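Local coordinates for nucleoporin nup120 (Schizosaccharomyces pombe, PDB 4GQ2), which serves as a structural component of the nuclear pore complex, whose nucleoporins can also dock transiently associated nuclear transport factors, at residues Leu741-Phe746 against Asn768-Phe773; His891-Leu896 against Lys927-Glu932; Leu161-Ile166 against Ala203-Gln208. All blocks are in the same frame, centred on the assembly; numbering follows the deposited sequence.

Overall arrangement
The three contacts follow one another along the chain without touching. Contact 3 lies in the beta-propeller domain, contact 1 in the helical part and contact 2 within the HEAT-repeat range. The centres of contacts 2 and 3 are about 83 Å apart. Contact 1 is nearest the middle of the chain and partly buried; it joins a loop to a capped helix start by backbone bonds and leucine packing. Contact 2 is a surface contact between two inter-helix turns, held by one asparagine side chain and two waters. Contact 3, also partly buried, packs two propeller sheets through aromatic and proline side chains and a glutamate carboxylate. No two contacts hold the same elements.

Contact 1. Residues Leu741-Phe746 against Asn768-Phe773; sequences LLLEKF and NTALQF
The backbones meet in a single bridge at Leu742 and Thr769, CA to CA 4.7 Å. Two hydrogen bonds flank it. Ala770 N gives to Leu741 O at 3.0 Å, in the carbonyl plane. Leu743 N gives to Asn768 O in a nearly straight bond (174°), with the donor above the carbonyl plane. Leu743 has CG anti to the carbonyl carbon. With chi2 at -177°, its CD1 lies 3.6 Å from Thr769 O and 4.2 Å from Phe773 CB. Leu741 lies beside the helix start, its CB 3.8 Å from Ala770 CB. Lys745 is bent at chi2 and chi4 and crosses Asn768 at about a right angle. Its CE sits 3.0 Å from Asn768 OD1, while NZ is hydrogen-bonded to Val767 O. The Asn768 amide instead uses ND2 on Gln15 O. Gln772 OE1 accepts from Asn768 N and Thr769 N, and Thr769 OG1 accepts from Gln772 N at 3.0 Å. Helix 812-822 packs on Leu743 and Phe773. The arrangement is a capping box formed by Thr769 and Gln772 at the start of helix 770-777, with the loop after helix 719-739 bridged to its N-terminal end.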
# COMPACT_ATOMS: atom_id res chain seq x y z
N LEU A 741 -0.30 1.92 -0.76
CA LEU A 741 -0.96 3.21 -0.80
C LEU A 741 -2.41 3.07 -1.25
O LEU A 741 -2.69 2.84 -2.43
CB LEU A 741 -0.19 4.17 -1.69
CG LEU A 741 -0.56 5.66 -1.71
CD1 LEU A 741 -1.07 6.15 -0.37
CD2 LEU A 741 0.68 6.45 -2.11
N LEU A 742 -3.33 3.20 -0.30
CA LEU A 742 -4.75 3.03 -0.58
C LEU A 742 -5.35 4.30 -1.14
O LEU A 742 -5.17 5.39 -0.59
CB LEU A 742 -5.50 2.56 0.67
CG LEU A 742 -5.30 1.07 0.91
CD1 LEU A 742 -5.69 0.69 2.33
CD2 LEU A 742 -6.08 0.26 -0.11
N LEU A 743 -6.06 4.15 -2.25
CA LEU A 743 -6.64 5.26 -2.98
C LEU A 743 -7.98 5.67 -2.40
O LEU A 743 -8.69 4.86 -1.81
CB LEU A 743 -6.79 4.90 -4.47
CG LEU A 743 -5.50 4.74 -5.29
CD1 LEU A 743 -5.83 4.45 -6.74
CD2 LEU A 743 -4.60 5.96 -5.17
N GLU A 744 -8.32 6.94 -2.57
CA GLU A 744 -9.59 7.47 -2.09
C GLU A 744 -10.75 7.08 -3.00
O GLU A 744 -10.61 6.97 -4.22
CB GLU A 744 -9.51 8.99 -1.93
CG GLU A 744 -8.61 9.43 -0.78
CD GLU A 744 -8.27 10.91 -0.82
OE1 GLU A 744 -7.69 11.37 -1.83
OE2 GLU A 744 -8.56 11.61 0.17
N LYS A 745 -11.90 6.84 -2.38
CA LYS A 745 -13.16 6.59 -3.08
C LYS A 745 -14.16 7.70 -2.78
O LYS A 745 -14.21 8.21 -1.65
CB LYS A 745 -13.73 5.22 -2.69
CG LYS A 745 -13.37 4.08 -3.63
CD LYS A 745 -12.00 3.49 -3.35
CE LYS A 745 -11.78 2.19 -4.11
NZ LYS A 745 -11.68 2.35 -5.59
N PHE A 746 -14.95 8.07 -3.78
CA PHE A 746 -15.86 9.21 -3.66
C PHE A 746 -17.33 8.79 -3.63
O PHE A 746 -17.76 7.92 -4.38
CB PHE A 746 -15.61 10.22 -4.79
CG PHE A 746 -14.15 10.47 -5.08
CD1 PHE A 746 -13.37 11.19 -4.18
CD2 PHE A 746 -13.56 9.99 -6.24
CE1 PHE A 746 -12.02 11.42 -4.44
CE2 PHE A 746 -12.22 10.21 -6.50
CZ PHE A 746 -11.45 10.93 -5.60
N ASN A 768 -7.79 -0.06 -6.47
CA ASN A 768 -7.70 0.16 -5.02
C ASN A 768 -6.38 0.72 -4.50
O ASN A 768 -6.35 1.39 -3.47
CB ASN A 768 -8.04 -1.13 -4.25
CG ASN A 768 -9.53 -1.31 -4.02
OD1 ASN A 768 -10.32 -0.41 -4.25
ND2 ASN A 768 -9.91 -2.49 -3.56
N THR A 769 -5.28 0.43 -5.19
CA THR A 769 -3.98 0.91 -4.74
C THR A 769 -3.28 1.74 -5.80
O THR A 769 -3.58 1.63 -7.00
CB THR A 769 -3.04 -0.24 -4.33
OG1 THR A 769 -2.55 -0.90 -5.50
CG2 THR A 769 -3.78 -1.25 -3.43
N ALA A 770 -2.33 2.56 -5.35
CA ALA A 770 -1.49 3.33 -6.26
C ALA A 770 -0.67 2.44 -7.21
O ALA A 770 -0.39 2.84 -8.34
CB ALA A 770 -0.57 4.26 -5.47
N LEU A 771 -0.27 1.26 -6.76
CA LEU A 771 0.51 0.35 -7.60
C LEU A 771 -0.36 -0.34 -8.66
O LEU A 771 0.12 -0.66 -9.73
CB LEU A 771 1.29 -0.67 -6.76
CG LEU A 771 2.30 -1.54 -7.51
CD1 LEU A 771 3.37 -0.70 -8.20
CD2 LEU A 771 2.94 -2.56 -6.56
N GLN A 772 -1.63 -0.56 -8.34
CA GLN A 772 -2.59 -1.09 -9.32
C GLN A 772 -2.88 -0.03 -10.39
O GLN A 772 -3.02 -0.35 -11.56
CB GLN A 772 -3.89 -1.56 -8.64
CG GLN A 772 -3.71 -2.73 -7.68
CD GLN A 772 -4.90 -2.99 -6.77
OE1 GLN A 772 -5.80 -2.16 -6.64
NE2 GLN A 772 -4.91 -4.15 -6.13
N PHE A 773 -2.97 1.23 -9.96
CA PHE A 773 -3.13 2.38 -10.86
C PHE A 773 -1.93 2.46 -11.83
O PHE A 773 -2.11 2.56 -13.04
CB PHE A 773 -3.25 3.64 -10.01
CG PHE A 773 -3.56 4.89 -10.78
CD1 PHE A 773 -2.54 5.62 -11.39
CD2 PHE A 773 -4.86 5.39 -10.83
CE1 PHE A 773 -2.82 6.81 -12.06
CE2 PHE A 773 -5.14 6.57 -11.50
CZ PHE A 773 -4.12 7.28 -12.12

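Contact 2. Residues His891-Leu896 against Lys927-Glu932; sequences HHQNLL and KETDDE
Asn894 carries this contact. Its CG is anti to the carbonyl carbon (chi1 -71°), and the amide reaches across to the turn at Glu928 and Thr929. OD1 is gripped by two backbone N-H groups. Glu928 N lies 2.8 Å from Asn894 OD1 and comes from above the carbonyl plane. Thr929 N, 2.9 Å from the same Asn894 OD1, lies in that plane on a lone pair, but its bond is more bent (132°). The other branch of the amide works the opposite way. Asn894 ND2 gives to Thr929 O at 2.7 Å, close to the amide plane. Bonds at both ends fix the rotation of the amide. An alanine here would lose all three bonds and would probably loosen the hold between the two turns.

Glu928 has CG in the crowded position between its backbone N and carbonyl carbon (chi1 69°), with the chain extended beyond. CG passes 3.2 Å from Asn894 OD1. OE2 then takes a weak bond from a water that accepts from Leu896 N at the start of helix 895-909. Thr929 has CG2 anti to its backbone N and 4.3 Å from Gln893 CG. Asp931 has CG anti to its backbone N. Its OD1 caps Leu934 N of helix 932-949. OD2 accepts from a second water, which lies in the plane of the His891 ring at its edge and accepts a weak bond from NE2. His891 also closes a Schellman motif that ends helix 881-889.

The chemistry is almost wholly polar. A buried side-chain amide satisfies backbone groups of the opposite turn, and waters join the flanking groups. The nearby Asp931 carboxylate could favour a protonated His891, though the charge is not seen.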
# COMPACT_ATOMS: atom_id res chain seq x y z
N HIS A 891 0.12 33.86 -28.53
CA HIS A 891 1.15 33.54 -29.54
C HIS A 891 2.49 33.17 -28.98
O HIS A 891 3.54 33.58 -29.50
CB HIS A 891 1.29 34.68 -30.55
CG HIS A 891 -0.01 35.39 -30.84
ND1 HIS A 891 -0.95 34.87 -31.66
CD2 HIS A 891 -0.51 36.60 -30.38
CE1 HIS A 891 -2.00 35.72 -31.72
NE2 HIS A 891 -1.73 36.77 -30.93
N HIS A 892 2.48 32.39 -27.90
CA HIS A 892 3.70 31.91 -27.24
C HIS A 892 4.73 32.99 -27.05
O HIS A 892 5.94 32.77 -27.19
CB HIS A 892 4.25 30.68 -27.95
CG HIS A 892 3.26 29.55 -28.04
ND1 HIS A 892 3.31 28.48 -27.22
CD2 HIS A 892 2.15 29.37 -28.86
CE1 HIS A 892 2.30 27.64 -27.52
NE2 HIS A 892 1.58 28.19 -28.52
N GLN A 893 4.24 34.18 -26.69
CA GLN A 893 5.07 35.34 -26.42
C GLN A 893 4.74 35.81 -25.01
O GLN A 893 3.62 35.58 -24.52
CB GLN A 893 4.71 36.46 -27.39
CG GLN A 893 5.90 37.11 -28.08
CD GLN A 893 6.12 36.57 -29.48
OE1 GLN A 893 5.99 37.31 -30.46
NE2 GLN A 893 6.43 35.28 -29.58
N ASN A 894 5.70 36.49 -24.38
CA ASN A 894 5.55 36.96 -23.00
C ASN A 894 5.16 35.81 -22.08
O ASN A 894 4.14 35.86 -21.39
CB ASN A 894 4.51 38.08 -22.91
CG ASN A 894 4.97 39.38 -23.54
OD1 ASN A 894 6.07 39.87 -23.25
ND2 ASN A 894 4.12 39.97 -24.36
N LEU A 895 5.98 34.77 -22.10
CA LEU A 895 5.61 33.52 -21.44
C LEU A 895 5.66 33.64 -19.91
O LEU A 895 4.80 33.08 -19.23
CB LEU A 895 6.46 32.36 -21.97
CG LEU A 895 6.27 32.01 -23.45
CD1 LEU A 895 7.32 31.02 -23.95
CD2 LEU A 895 4.86 31.48 -23.72
N LEU A 896 6.62 34.39 -19.38
CA LEU A 896 6.68 34.64 -17.95
C LEU A 896 5.34 35.19 -17.48
O LEU A 896 4.74 34.66 -16.55
CB LEU A 896 7.81 35.60 -17.56
CG LEU A 896 8.69 35.23 -16.35
CD1 LEU A 896 9.33 36.46 -15.71
CD2 LEU A 896 7.95 34.42 -15.29
N LYS A 927 5.90 41.64 -18.51
CA LYS A 927 5.80 41.77 -19.96
C LYS A 927 7.13 42.22 -20.56
O LYS A 927 7.80 43.09 -20.00
CB LYS A 927 4.69 42.76 -20.36
CG LYS A 927 3.34 42.50 -19.70
CD LYS A 927 2.19 43.22 -20.41
CE LYS A 927 2.23 44.73 -20.21
NZ LYS A 927 1.51 45.18 -18.98
N GLU A 928 7.52 41.60 -21.67
CA GLU A 928 8.76 41.96 -22.36
C GLU A 928 8.50 42.48 -23.78
O GLU A 928 9.37 43.11 -24.38
CB GLU A 928 9.72 40.77 -22.38
CG GLU A 928 9.28 39.61 -23.26
CD GLU A 928 10.04 38.32 -23.00
OE1 GLU A 928 11.11 38.37 -22.35
OE2 GLU A 928 9.57 37.25 -23.45
N THR A 929 7.29 42.24 -24.28
CA THR A 929 6.92 42.53 -25.66
C THR A 929 5.47 43.03 -25.71
O THR A 929 4.61 42.50 -25.01
CB THR A 929 7.10 41.28 -26.54
OG1 THR A 929 8.50 41.09 -26.80
CG2 THR A 929 6.35 41.38 -27.87
N ASP A 930 5.23 44.04 -26.53
CA ASP A 930 3.90 44.64 -26.68
C ASP A 930 2.85 43.64 -27.17
O ASP A 930 3.05 42.95 -28.17
CB ASP A 930 3.94 45.85 -27.61
CG ASP A 930 4.82 46.97 -27.07
OD1 ASP A 930 6.04 46.75 -26.90
OD2 ASP A 930 4.30 48.07 -26.81
N ASP A 931 1.76 43.56 -26.42
CA ASP A 931 0.59 42.76 -26.75
C ASP A 931 -0.58 43.41 -26.02
O ASP A 931 -0.66 43.36 -24.79
CB ASP A 931 0.77 41.30 -26.29
CG ASP A 931 -0.33 40.36 -26.79
OD1 ASP A 931 -1.53 40.71 -26.72
OD2 ASP A 931 0.01 39.24 -27.24
N GLU A 932 -1.46 44.06 -26.77
CA GLU A 932 -2.59 44.78 -26.17
C GLU A 932 -3.60 43.79 -25.59
O GLU A 932 -4.16 44.02 -24.52
CB GLU A 932 -3.26 45.70 -27.20
CG GLU A 932 -4.21 46.72 -26.60
CD GLU A 932 -4.95 47.55 -27.64
OE1 GLU A 932 -5.16 47.07 -28.78
OE2 GLU A 932 -5.34 48.69 -27.31
O HOH W 1 -2.12 38.83 -29.02
O HOH W 2 8.57 36.09 -20.96

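Contact 3. Residues Leu161-Ile166 against Ala203-Gln208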
# COMPACT_ATOMS: atom_id res chain seq x y z
N LEU A 161 -33.98 -22.32 -12.31
CA LEU A 161 -34.96 -23.40 -12.47
C LEU A 161 -34.53 -24.58 -11.59
O LEU A 161 -33.35 -24.94 -11.55
CB LEU A 161 -35.02 -23.84 -13.93
CG LEU A 161 -35.99 -23.19 -14.94
CD1 LEU A 161 -36.23 -21.71 -14.69
CD2 LEU A 161 -35.52 -23.42 -16.37
N CYS A 162 -35.49 -25.17 -10.89
CA CYS A 162 -35.22 -26.31 -10.01
C CYS A 162 -35.81 -27.61 -10.53
O CYS A 162 -36.98 -27.66 -10.93
CB CYS A 162 -35.75 -26.05 -8.60
SG CYS A 162 -35.28 -24.43 -7.99
N TYR A 163 -35.00 -28.66 -10.49
CA TYR A 163 -35.41 -29.97 -10.97
C TYR A 163 -35.15 -31.03 -9.92
O TYR A 163 -34.13 -30.98 -9.22
CB TYR A 163 -34.66 -30.32 -12.24
CG TYR A 163 -34.93 -29.40 -13.40
CD1 TYR A 163 -36.03 -29.59 -14.24
CD2 TYR A 163 -34.08 -28.33 -13.67
CE1 TYR A 163 -36.28 -28.75 -15.31
CE2 TYR A 163 -34.32 -27.47 -14.74
CZ TYR A 163 -35.42 -27.69 -15.56
OH TYR A 163 -35.66 -26.85 -16.62
N ARG A 164 -36.07 -31.99 -9.81
CA ARG A 164 -35.90 -33.15 -8.95
C ARG A 164 -35.94 -34.43 -9.78
O ARG A 164 -37.00 -35.05 -9.91
CB ARG A 164 -36.96 -33.19 -7.85
CG ARG A 164 -36.73 -32.21 -6.72
CD ARG A 164 -37.84 -32.31 -5.69
NE ARG A 164 -37.57 -31.48 -4.52
CZ ARG A 164 -38.42 -31.31 -3.51
NH1 ARG A 164 -39.61 -31.91 -3.51
NH2 ARG A 164 -38.08 -30.54 -2.49
N PRO A 165 -34.79 -34.83 -10.36
CA PRO A 165 -34.75 -35.99 -11.25
C PRO A 165 -35.10 -37.26 -10.50
O PRO A 165 -34.69 -37.44 -9.35
CB PRO A 165 -33.29 -36.03 -11.73
CG PRO A 165 -32.71 -34.70 -11.36
CD PRO A 165 -33.44 -34.29 -10.12
N ILE A 166 -35.86 -38.13 -11.16
CA ILE A 166 -36.38 -39.34 -10.53
C ILE A 166 -35.26 -40.30 -10.12
O ILE A 166 -35.28 -40.85 -9.02
CB ILE A 166 -37.46 -40.01 -11.41
CG1 ILE A 166 -38.74 -39.16 -11.37
CG2 ILE A 166 -37.75 -41.43 -10.95
CD1 ILE A 166 -39.65 -39.35 -12.56
N ALA A 203 -39.88 -25.51 -17.90
CA ALA A 203 -39.45 -25.98 -16.57
C ALA A 203 -39.63 -27.49 -16.33
O ALA A 203 -39.63 -27.95 -15.18
CB ALA A 203 -40.09 -25.16 -15.44
N SER A 204 -39.77 -28.25 -17.41
CA SER A 204 -39.91 -29.70 -17.33
C SER A 204 -38.68 -30.42 -17.88
O SER A 204 -37.88 -29.83 -18.61
CB SER A 204 -41.16 -30.15 -18.10
OG SER A 204 -40.99 -29.95 -19.49
N HIS A 205 -38.53 -31.70 -17.53
CA HIS A 205 -37.40 -32.50 -17.99
C HIS A 205 -37.74 -33.95 -18.14
O HIS A 205 -38.75 -34.43 -17.62
CB HIS A 205 -36.26 -32.39 -16.98
CG HIS A 205 -36.47 -33.24 -15.76
ND1 HIS A 205 -35.79 -34.39 -15.55
CD2 HIS A 205 -37.34 -33.09 -14.67
CE1 HIS A 205 -36.19 -34.93 -14.38
NE2 HIS A 205 -37.14 -34.14 -13.85
N TYR A 206 -36.86 -34.68 -18.84
CA TYR A 206 -36.88 -36.14 -18.82
C TYR A 206 -35.46 -36.70 -18.77
O TYR A 206 -34.48 -35.98 -18.99
CB TYR A 206 -37.65 -36.69 -20.02
CG TYR A 206 -36.95 -36.53 -21.35
CD1 TYR A 206 -37.04 -35.35 -22.08
CD2 TYR A 206 -36.21 -37.58 -21.89
CE1 TYR A 206 -36.40 -35.21 -23.30
CE2 TYR A 206 -35.57 -37.45 -23.12
CZ TYR A 206 -35.67 -36.27 -23.82
OH TYR A 206 -35.04 -36.13 -25.03
N GLU A 207 -35.35 -38.00 -18.47
CA GLU A 207 -34.05 -38.67 -18.38
C GLU A 207 -33.85 -39.70 -19.49
O GLU A 207 -34.79 -40.05 -20.19
CB GLU A 207 -33.87 -39.35 -17.01
CG GLU A 207 -34.37 -38.54 -15.83
CD GLU A 207 -33.75 -38.98 -14.51
OE1 GLU A 207 -34.50 -39.11 -13.52
OE2 GLU A 207 -32.52 -39.18 -14.48
N GLN A 208 -32.61 -40.14 -19.65
CA GLN A 208 -32.30 -41.30 -20.49
C GLN A 208 -31.37 -42.23 -19.72
O GLN A 208 -30.28 -41.84 -19.30
CB GLN A 208 -31.67 -40.88 -21.82
CG GLN A 208 -32.65 -40.28 -22.82
CD GLN A 208 -32.01 -39.90 -24.14
OE1 GLN A 208 -30.82 -39.59 -24.22
NE2 GLN A 208 -32.81 -39.90 -25.20
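Tyr163 has CG anti to the carbonyl carbon (chi1 -63°), whereas His205 holds CG in the crowded position between its backbone N and carbonyl carbon (chi1 78°). The two side chains slide past each other in opposite directions. Their planes are steeply inclined, at 79°, and the ring centroids are 5.6 Å apart. The approach is oblique. Tyr163 CD1 meets His205 CD2 at 3.8 Å and also lies near His205 CB. Further along the tyrosine ring, CE1 comes to 3.4 Å from Ala203 O. The phenol oxygen lies over the backbone of Ala203, 3.9 Å from its CA.

The far end of the imidazole packs on the turn that follows strand 160-163. His205 CE1 is 3.6 Å from Pro165 CA, with Pro165 CB a little farther off. The histidine thus touches the tyrosine with CD2 and the proline with CE1. Glu207 has CG anti to the carbonyl carbon and an extended chain beyond it. This carries its carboxylate to the backbone at Pro165 and Ile166. Glu207 OE1 is 2.9 Å from Ile166 N and 3.8 Å from Pro165 CB. Its other oxygen, OE2, is hydrogen-bonded to Ser167 OG and Thr194 OG1, so OE2 is held by a residue just past the first segment and by one on strand 193-199.

The two segments belong to different four-stranded antiparallel sheets of the beta-propeller domain. Strand 160-163 is an outermost strand of one sheet and bonds through its backbone to strand 138-143. Strand 204-210 is an outermost strand of the next and pairs with strand 193-199. That inner strand also meets the first segment, with Leu198 against Tyr163 and Ile196 against Pro165.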